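Local coordinates for putative silent information regulator 2,Putative silent information regulator 2 (Leishmania infantum, PDB 5OL0), which probably removes acetyl groups from lysines of proteins in an NAD-dependent reaction, as a zinc-containing class I sirtuin thought to regulate gene expression, at residues L24-R29 and L293-G298. Numbering follows the deposited sequence.
Sequences LAHYIR and LAEYLG
A25, a small residue on helix 21-30, lets the end of helix 286-296 come close: its CA lies 5.4 Å from the CA of L297, and its methyl CB meets CB of Y296 at 3.4 Å. The Y296 side chain touches through CB, while its ring leads away from helix 21-30. The apolar packing continues in leucine branches. CD2 of L297 rests against the A25 backbone, 3.8 Å from A25 O, and also meets CG2 of I28 at 3.9 Å; the I28 and L297 side chains cross at about a right angle. With CG of L297 anti to the carbonyl carbon (chi1 -78°), the side chain turns back to the first helix although its CB starts away from it. One turn earlier, L293 spreads its two methyls, CD1 against A25 CB at 4.0 Å and CD2 against L24 CD2 at 3.9 Å.

The polar contact lies on the exposed side, among R29, Y296 and G298. R29 NH1 donates to Y296 O (3.0 Å, N-H...O 136°), a bent bond with the acceptor close to the guanidinium plane. A bend at chi3 (91°) brings the group over the helix end, where L297 O lies over one guanidinium face, displaced toward its margin. There G298, with positive phi, closes a Schellman motif, its N bonded to E295 O.

The pair joins the first helix of the Rossmann-fold domain to the helix following the last strand of its parallel sheet. L24 and I28 also pack on L213 of central strand 213-217, whereas L293 and L297 reach F110 of helix 106-116.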
loop_
_atom_site.group_PDB
_atom_site.type_symbol
_atom_site.label_atom_id
_atom_site.label_comp_id
_atom_site.label_asym_id
_atom_site.label_seq_id
_atom_site.Cartn_x
_atom_site.Cartn_y
_atom_site.Cartn_z
ATOM N N LEU A 24 14.057 -17.066 5.850
ATOM C CA LEU A 24 13.286 -16.629 4.726
ATOM C C LEU A 24 14.173 -16.449 3.525
ATOM O O LEU A 24 13.806 -16.849 2.406
ATOM C CB LEU A 24 12.569 -15.297 5.088
ATOM C CG LEU A 24 11.840 -14.607 3.925
ATOM C CD1 LEU A 24 10.839 -15.540 3.364
ATOM C CD2 LEU A 24 11.171 -13.310 4.386
ATOM N N ALA A 25 15.316 -15.774 3.712
ATOM C CA ALA A 25 16.226 -15.565 2.581
ATOM C C ALA A 25 16.724 -16.904 2.010
ATOM O O ALA A 25 16.766 -17.072 0.776
ATOM C CB ALA A 25 17.419 -14.725 2.984
ATOM N N HIS A 26 17.126 -17.808 2.904
ATOM C CA HIS A 26 17.481 -19.215 2.530
ATOM C C HIS A 26 16.395 -19.873 1.740
ATOM O O HIS A 26 16.674 -20.512 0.712
ATOM C CB HIS A 26 17.663 -20.143 3.745
ATOM C CG HIS A 26 19.042 -20.168 4.330
ATOM N ND1 HIS A 26 20.090 -20.847 3.739
ATOM C CD2 HIS A 26 19.518 -19.692 5.513
ATOM C CE1 HIS A 26 21.164 -20.740 4.510
ATOM N NE2 HIS A 26 20.843 -20.045 5.590
ATOM N N TYR A 27 15.157 -19.760 2.216
ATOM C CA TYR A 27 14.028 -20.421 1.553
ATOM C C TYR A 27 13.856 -19.857 0.138
ATOM O O TYR A 27 13.718 -20.616 -0.835
ATOM C CB TYR A 27 12.739 -20.251 2.360
ATOM C CG TYR A 27 11.452 -20.858 1.763
ATOM C CD1 TYR A 27 10.679 -20.149 0.789
ATOM C CD2 TYR A 27 10.951 -22.089 2.223
ATOM C CE1 TYR A 27 9.509 -20.697 0.240
ATOM C CE2 TYR A 27 9.736 -22.627 1.716
ATOM C CZ TYR A 27 9.025 -21.941 0.737
ATOM O OH TYR A 27 7.875 -22.462 0.201
ATOM N N ILE A 28 13.872 -18.538 0.019
ATOM C CA ILE A 28 13.800 -17.887 -1.312
ATOM C C ILE A 28 14.925 -18.376 -2.269
ATOM O O ILE A 28 14.669 -18.666 -3.466
ATOM C CB ILE A 28 13.851 -16.361 -1.183
ATOM C CG1 ILE A 28 12.501 -15.815 -0.599
ATOM C CG2 ILE A 28 14.116 -15.715 -2.514
ATOM C CD1 ILE A 28 12.627 -14.394 -0.117
ATOM N N ARG A 29 16.138 -18.474 -1.748
ATOM C CA ARG A 29 17.275 -18.868 -2.581
ATOM C C ARG A 29 17.273 -20.354 -2.872
ATOM O O ARG A 29 17.263 -20.718 -4.038
ATOM C CB ARG A 29 18.598 -18.430 -1.978
ATOM C CG ARG A 29 18.767 -16.914 -2.091
ATOM C CD ARG A 29 19.961 -16.382 -1.294
ATOM N NE ARG A 29 21.190 -16.335 -2.082
ATOM C CZ ARG A 29 22.321 -15.735 -1.709
ATOM N NH1 ARG A 29 22.417 -15.126 -0.527
ATOM N NH2 ARG A 29 23.377 -15.756 -2.527
ATOM N N LEU A 293 16.861 -8.440 5.529
ATOM C CA LEU A 293 16.500 -9.409 4.498
ATOM C C LEU A 293 17.346 -9.307 3.253
ATOM O O LEU A 293 17.850 -10.332 2.690
ATOM C CB LEU A 293 14.995 -9.342 4.179
ATOM C CG LEU A 293 14.431 -10.268 3.137
ATOM C CD1 LEU A 293 14.753 -11.727 3.449
ATOM C CD2 LEU A 293 12.917 -10.035 3.070
ATOM N N ALA A 294 17.574 -8.082 2.847
ATOM C CA ALA A 294 18.409 -7.797 1.697
ATOM C C ALA A 294 19.835 -8.325 1.877
ATOM O O ALA A 294 20.385 -8.947 0.945
ATOM C CB ALA A 294 18.430 -6.321 1.412
ATOM N N GLU A 295 20.415 -8.090 3.048
ATOM C CA GLU A 295 21.727 -8.631 3.363
ATOM C C GLU A 295 21.767 -10.113 3.106
ATOM O O GLU A 295 22.597 -10.599 2.355
ATOM C CB GLU A 295 22.103 -8.458 4.820
ATOM C CG GLU A 295 22.186 -7.059 5.377
ATOM C CD GLU A 295 22.547 -7.112 6.858
ATOM O OE1 GLU A 295 23.542 -7.807 7.161
ATOM O OE2 GLU A 295 21.848 -6.492 7.705
ATOM N N TYR A 296 20.806 -10.838 3.679
ATOM C CA TYR A 296 20.834 -12.284 3.556
ATOM C C TYR A 296 20.562 -12.765 2.141
ATOM O O TYR A 296 20.970 -13.854 1.785
ATOM C CB TYR A 296 19.853 -12.912 4.531
ATOM C CG TYR A 296 20.253 -12.776 5.973
ATOM C CD1 TYR A 296 21.489 -13.298 6.436
ATOM C CD2 TYR A 296 19.409 -12.182 6.904
ATOM C CE1 TYR A 296 21.860 -13.189 7.771
ATOM C CE2 TYR A 296 19.767 -12.089 8.243
ATOM C CZ TYR A 296 20.979 -12.571 8.660
ATOM O OH TYR A 296 21.281 -12.458 9.971
ATOM N N LEU A 297 19.876 -11.956 1.333
ATOM C CA LEU A 297 19.608 -12.271 -0.036
ATOM C C LEU A 297 20.790 -11.932 -0.986
ATOM O O LEU A 297 20.718 -12.196 -2.182
ATOM C CB LEU A 297 18.320 -11.553 -0.467
ATOM C CG LEU A 297 17.015 -12.212 0.001
ATOM C CD1 LEU A 297 15.896 -11.269 -0.416
ATOM C CD2 LEU A 297 16.808 -13.561 -0.651
ATOM N N GLY A 298 21.853 -11.326 -0.475
ATOM C CA GLY A 298 22.953 -10.914 -1.311
ATOM C C GLY A 298 22.648 -9.636 -2.068
ATOM O O GLY A 298 23.281 -9.357 -3.100
#